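Local structure of dehalogenase (Rhodospirillaceae, 6A41) at residues A[65-70]-A[113-118]; A[132-137]-A[219-224]. The protein probably removes halogen from organic substrates, as a dehalogenase built on the Rossmann-type scaffold of the short-chain dehydrogenase/reductase superfamily. All coordinates share one frame; numbering follows the deposited sequence.

How the contacts relate
Contacts 1 and 2 lie on opposite faces of the parallel Rossmann sheet, their centres about 19 Å apart. Contact 1, its centre about 15 Å from the chain centre, joins two helices, whereas contact 2, its centre about 6 Å from that point, sets a helix against an inner strand. Helix 98-126 leads directly into strand 129-136, and the two contacts touch where T116 OG1 packs at 3.6 Å against F133 CZ. While V132 and V134 face helix 214-225, F133 turns to the side of helix 98-126. In short-chain dehydrogenase relatives the active site lies at the C-terminal ends of the sheet strands, and segment 132-137 runs toward those ends.

Contact 1. Residues A[65-70]-A[113-118]; sequences AMVELA and FRLTQL
M66, a selenomethionine, reaches L115 with the end of its chain: its terminal methyl CE meets CD2 of L115 at 3.6 Å, and the two side chains run at about a right angle. CG leaves anti to the backbone N (chi1 -175°); CB does not aim at the partner helix, and bends at chi2 and chi3 bring CE round to L115. The same residue also packs on H35 and L58, in the loops that follow strands 31-34 and 56-57. V67 comes next and points toward segment 113-118, its CA lying 6.8 Å from that of L118. Its two methyls divide the work. CG2, beside the backbone N, sits 4.0 Å from L118 CB and also reaches L115 CD2 at 4.2 Å, while CG1 lies 3.8 Å from the carbonyl O of L118, a van der Waals approach to the backbone.

The segment axes come within 10.4 Å of each other at a crossing angle of -40°, the arrangement of neighbouring helices on one face of a Rossmann fold, with helix 63-74 beside the long helix 98-126. An alanine at V67 is likely to open a gap over L118 CB and its carbonyl, leaving L115 CD2 with the M66 methyl as its remaining apolar neighbour from segment 65-70.

L115 and L118 also pack on P63, at the start of helix 63-74, and L115 continues inward to N82 of strand 79-83. Beyond the interface, CD2 of L118 lies 3.6 Å above the guanidinium plane of R114, offset toward its rim. Further round the helix, Q117 NE2 donates a hydrogen bond to the carbonyl O of L93 of a second subunit, and F113 meets F101 of that subunit edge-to-face.

Contact 2. Residues A[132-137]-A[219-224]; sequences VFVSSA and ATICFL
V134 and I221 meet at about a right angle, with the delta methyl of the isoleucine set against both branches of the valine. CD1 of I221 is 3.8 Å from V134 CG2 and 4.1 Å from V134 CG1, so the methyl rests against both valine branches. The isoleucine chain is nearly extended beyond CG1 (chi2 158°), which carries CD1 out from the helix to the strand.

Two residues back along the strand, V132 splits its methyls between successive turns of the helix. Its CG1 approaches I221 CG2 at 4.2 Å, whereas CG2 lies 3.9 Å from L224 CB, the valine again crossing the leucine at about a right angle. With chi1 at 175°, V132 CG1 is anti to the backbone N and meets I221, while CG2, beside that N, meets L224. All four residues are buried and the interface is wholly apolar.

I221 also touches V81, and both I221 and L224 pack on V177, extending the layer to the strands that flank 129-136. On another side of helix 214-225, F223 stacks on F223 of a third subunit. Strand and helix axes run nearly antiparallel, at 159° and 9.5 Å apart, as expected for a helix of the beta-alpha-beta crossover between strands 172-179 and 236-239 covering one face of the Rossmann sheet.

Contact 1. Residues A[65-70]-A[113-118]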
loop_
_atom_site.group_PDB
_atom_site.type_symbol
_atom_site.label_atom_id
_atom_site.label_comp_id
_atom_site.label_asym_id
_atom_site.label_seq_id
_atom_site.Cartn_x
_atom_site.Cartn_y
_atom_site.Cartn_z
ATOM N N ALA A 65 22.886 5.968 28.764
ATOM C CA ALA A 65 22.702 5.990 30.221
ATOM C C ALA A 65 21.249 5.702 30.584
ATOM O O ALA A 65 20.953 5.083 31.635
ATOM C CB ALA A 65 23.119 7.377 30.784
HETATM N N MSE A 66 20.332 6.275 29.777
HETATM C CA MSE A 66 18.860 6.122 30.071
HETATM C C MSE A 66 18.479 4.660 29.956
HETATM O O MSE A 66 17.813 4.129 30.820
HETATM C CB MSE A 66 18.030 7.014 29.203
HETATM C CG MSE A 66 16.537 6.976 29.544
HETATM SE SE MSE A 66 15.687 5.389 28.647
HETATM C CE MSE A 66 15.879 6.220 26.817
ATOM N N VAL A 67 18.983 3.984 28.933
ATOM C CA VAL A 67 18.698 2.527 28.748
ATOM C C VAL A 67 19.289 1.664 29.820
ATOM O O VAL A 67 18.627 0.756 30.311
ATOM C CB VAL A 67 19.078 2.038 27.327
ATOM C CG1 VAL A 67 18.951 0.525 27.178
ATOM C CG2 VAL A 67 18.152 2.702 26.380
ATOM N N GLU A 68 20.524 1.952 30.187
ATOM C CA GLU A 68 21.163 1.180 31.231
ATOM C C GLU A 68 20.386 1.308 32.559
ATOM O O GLU A 68 20.192 0.295 33.254
ATOM C CB GLU A 68 22.595 1.666 31.408
ATOM C CG GLU A 68 23.329 0.983 32.569
ATOM C CD GLU A 68 24.748 1.503 32.792
ATOM O OE1 GLU A 68 25.403 2.006 31.840
ATOM O OE2 GLU A 68 25.215 1.399 33.918
ATOM N N LEU A 69 19.959 2.529 32.881
ATOM C CA LEU A 69 19.135 2.763 34.018
ATOM C C LEU A 69 17.760 2.074 33.955
ATOM O O LEU A 69 17.292 1.509 34.974
ATOM C CB LEU A 69 18.948 4.258 34.182
ATOM C CG LEU A 69 18.379 4.730 35.500
ATOM C CD1 LEU A 69 19.216 4.315 36.716
ATOM C CD2 LEU A 69 18.199 6.259 35.419
ATOM N N ALA A 70 17.105 2.153 32.813
ATOM C CA ALA A 70 15.761 1.513 32.601
ATOM C C ALA A 70 15.953 0.061 32.854
ATOM O O ALA A 70 15.191 -0.561 33.601
ATOM C CB ALA A 70 15.285 1.735 31.180
ATOM N N PHE A 113 16.156 4.844 15.840
ATOM C CA PHE A 113 16.997 3.714 15.436
ATOM C C PHE A 113 18.070 3.464 16.519
ATOM O O PHE A 113 18.302 2.331 16.910
ATOM C CB PHE A 113 17.690 3.985 14.103
ATOM C CG PHE A 113 18.543 2.866 13.622
ATOM C CD1 PHE A 113 17.996 1.715 13.193
ATOM C CD2 PHE A 113 19.903 2.959 13.668
ATOM C CE1 PHE A 113 18.789 0.641 12.757
ATOM C CE2 PHE A 113 20.719 1.895 13.290
ATOM C CZ PHE A 113 20.158 0.785 12.727
ATOM N N ARG A 114 18.677 4.531 16.981
ATOM C CA ARG A 114 19.648 4.424 18.058
ATOM C C ARG A 114 19.101 3.767 19.310
ATOM O O ARG A 114 19.767 2.874 19.887
ATOM C CB ARG A 114 20.271 5.821 18.329
ATOM C CG ARG A 114 21.245 5.974 19.515
ATOM C CD ARG A 114 22.448 5.098 19.387
ATOM N NE ARG A 114 23.422 5.358 20.495
ATOM C CZ ARG A 114 24.336 4.485 20.941
ATOM N NH1 ARG A 114 24.430 3.304 20.378
ATOM N NH2 ARG A 114 25.091 4.762 22.001
ATOM N N LEU A 115 17.914 4.205 19.743
ATOM C CA LEU A 115 17.292 3.636 20.895
ATOM C C LEU A 115 17.002 2.161 20.685
ATOM O O LEU A 115 17.205 1.372 21.628
ATOM C CB LEU A 115 16.006 4.274 21.302
ATOM C CG LEU A 115 16.208 5.530 22.122
ATOM C CD1 LEU A 115 14.843 6.131 22.353
ATOM C CD2 LEU A 115 16.890 5.384 23.472
ATOM N N THR A 116 16.574 1.778 19.489
ATOM C CA THR A 116 16.345 0.370 19.184
ATOM C C THR A 116 17.633 -0.459 19.265
ATOM O O THR A 116 17.615 -1.560 19.839
ATOM C CB THR A 116 15.654 0.196 17.850
ATOM O OG1 THR A 116 14.478 1.005 17.814
ATOM C CG2 THR A 116 15.244 -1.186 17.599
ATOM N N GLN A 117 18.756 0.089 18.804
ATOM C CA GLN A 117 20.047 -0.577 18.877
ATOM C C GLN A 117 20.491 -0.846 20.336
ATOM O O GLN A 117 21.028 -1.864 20.639
ATOM C CB GLN A 117 21.152 0.326 18.353
ATOM C CG GLN A 117 21.214 0.438 16.887
ATOM C CD GLN A 117 22.477 1.259 16.501
ATOM O OE1 GLN A 117 22.502 2.455 16.844
ATOM N NE2 GLN A 117 23.514 0.612 15.920
ATOM N N LEU A 118 20.213 0.119 21.189
ATOM C CA LEU A 118 20.436 0.032 22.641
ATOM C C LEU A 118 19.521 -0.952 23.360
ATOM O O LEU A 118 19.982 -1.685 24.214
ATOM C CB LEU A 118 20.360 1.444 23.240
ATOM C CG LEU A 118 21.484 2.342 22.875
ATOM C CD1 LEU A 118 21.087 3.775 23.218
ATOM C CD2 LEU A 118 22.797 1.978 23.625
#

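Contact 2. Residues A[132-137]-A[219-224]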
loop_
_atom_site.group_PDB
_atom_site.type_symbol
_atom_site.label_atom_id
_atom_site.label_comp_id
_atom_site.label_asym_id
_atom_site.label_seq_id
_atom_site.Cartn_x
_atom_site.Cartn_y
_atom_site.Cartn_z
ATOM N N VAL A 132 7.531 -0.474 19.356
ATOM C CA VAL A 132 6.468 0.297 18.671
ATOM C C VAL A 132 6.992 1.689 18.388
ATOM O O VAL A 132 7.456 2.384 19.315
ATOM C CB VAL A 132 5.151 0.362 19.446
ATOM C CG1 VAL A 132 4.111 1.278 18.748
ATOM C CG2 VAL A 132 4.637 -1.021 19.901
ATOM N N PHE A 133 7.053 2.063 17.113
ATOM C CA PHE A 133 7.349 3.408 16.734
ATOM C C PHE A 133 6.084 4.213 16.769
ATOM O O PHE A 133 5.079 3.902 16.030
ATOM C CB PHE A 133 8.048 3.452 15.365
ATOM C CG PHE A 133 9.429 2.836 15.344
ATOM C CD1 PHE A 133 9.593 1.473 15.238
ATOM C CD2 PHE A 133 10.543 3.609 15.330
ATOM C CE1 PHE A 133 10.852 0.883 15.188
ATOM C CE2 PHE A 133 11.825 3.010 15.316
ATOM C CZ PHE A 133 11.941 1.651 15.304
ATOM N N VAL A 134 6.050 5.289 17.488
ATOM C CA VAL A 134 4.858 6.170 17.365
ATOM C C VAL A 134 5.165 7.162 16.264
ATOM O O VAL A 134 6.106 7.953 16.395
ATOM C CB VAL A 134 4.545 6.956 18.580
ATOM C CG1 VAL A 134 3.175 7.594 18.461
ATOM C CG2 VAL A 134 4.549 5.998 19.766
ATOM N N SER A 135 4.406 7.061 15.170
ATOM C CA SER A 135 4.774 7.765 13.922
ATOM C C SER A 135 3.535 8.498 13.334
ATOM O O SER A 135 2.612 8.811 14.095
ATOM C CB SER A 135 5.360 6.779 12.870
ATOM O OG SER A 135 5.987 7.469 11.797
ATOM N N SER A 136 3.544 8.764 12.041
ATOM C CA SER A 136 2.545 9.549 11.400
ATOM C C SER A 136 1.899 8.854 10.251
ATOM O O SER A 136 2.607 8.071 9.579
ATOM C CB SER A 136 3.127 10.878 10.964
ATOM O OG SER A 136 2.211 11.619 10.205
ATOM N N ALA A 137 0.591 9.035 10.059
ATOM C CA ALA A 137 -0.075 8.594 8.837
ATOM C C ALA A 137 0.259 9.499 7.598
ATOM O O ALA A 137 -0.174 9.188 6.488
ATOM C CB ALA A 137 -1.624 8.450 8.978
ATOM N N ALA A 219 -4.341 3.335 23.665
ATOM C CA ALA A 219 -4.878 2.017 23.647
ATOM C C ALA A 219 -4.328 1.215 22.428
ATOM O O ALA A 219 -4.085 0.001 22.549
ATOM C CB ALA A 219 -6.445 1.936 23.641
ATOM N N THR A 220 -4.180 1.882 21.304
ATOM C CA THR A 220 -3.556 1.242 20.128
ATOM C C THR A 220 -2.150 0.788 20.334
ATOM O O THR A 220 -1.754 -0.330 20.005
ATOM C CB THR A 220 -3.779 2.122 18.880
ATOM O OG1 THR A 220 -5.221 2.364 18.719
ATOM C CG2 THR A 220 -3.273 1.416 17.714
ATOM N N ILE A 221 -1.343 1.688 20.835
ATOM C CA ILE A 221 0.034 1.359 21.205
ATOM C C ILE A 221 0.093 0.251 22.248
ATOM O O ILE A 221 0.895 -0.747 22.063
ATOM C CB ILE A 221 0.777 2.652 21.626
ATOM C CG1 ILE A 221 0.882 3.691 20.533
ATOM C CG2 ILE A 221 2.095 2.344 22.316
ATOM C CD1 ILE A 221 1.105 5.131 21.079
ATOM N N CYS A 222 -0.724 0.332 23.300
ATOM C CA CYS A 222 -0.828 -0.711 24.267
ATOM C C CYS A 222 -1.217 -2.091 23.689
ATOM O O CYS A 222 -0.617 -3.124 24.003
ATOM C CB CYS A 222 -1.778 -0.365 25.395
ATOM S SG CYS A 222 -1.040 0.881 26.484
ATOM N N PHE A 223 -2.199 -2.066 22.781
ATOM C CA PHE A 223 -2.531 -3.290 22.126
ATOM C C PHE A 223 -1.267 -3.913 21.401
ATOM O O PHE A 223 -0.981 -5.138 21.624
ATOM C CB PHE A 223 -3.699 -3.115 21.104
ATOM C CG PHE A 223 -3.854 -4.373 20.197
ATOM C CD1 PHE A 223 -4.288 -5.557 20.737
ATOM C CD2 PHE A 223 -3.466 -4.312 18.864
ATOM C CE1 PHE A 223 -4.351 -6.774 19.969
ATOM C CE2 PHE A 223 -3.542 -5.443 18.057
ATOM C CZ PHE A 223 -3.968 -6.633 18.604
ATOM N N LEU A 224 -0.490 -3.124 20.659
ATOM C CA LEU A 224 0.665 -3.694 19.956
ATOM C C LEU A 224 1.744 -4.183 20.925
ATOM O O LEU A 224 2.459 -5.135 20.566
ATOM C CB LEU A 224 1.281 -2.707 18.971
ATOM C CG LEU A 224 0.284 -2.391 17.837
ATOM C CD1 LEU A 224 0.805 -1.162 17.104
ATOM C CD2 LEU A 224 0.058 -3.582 16.890
#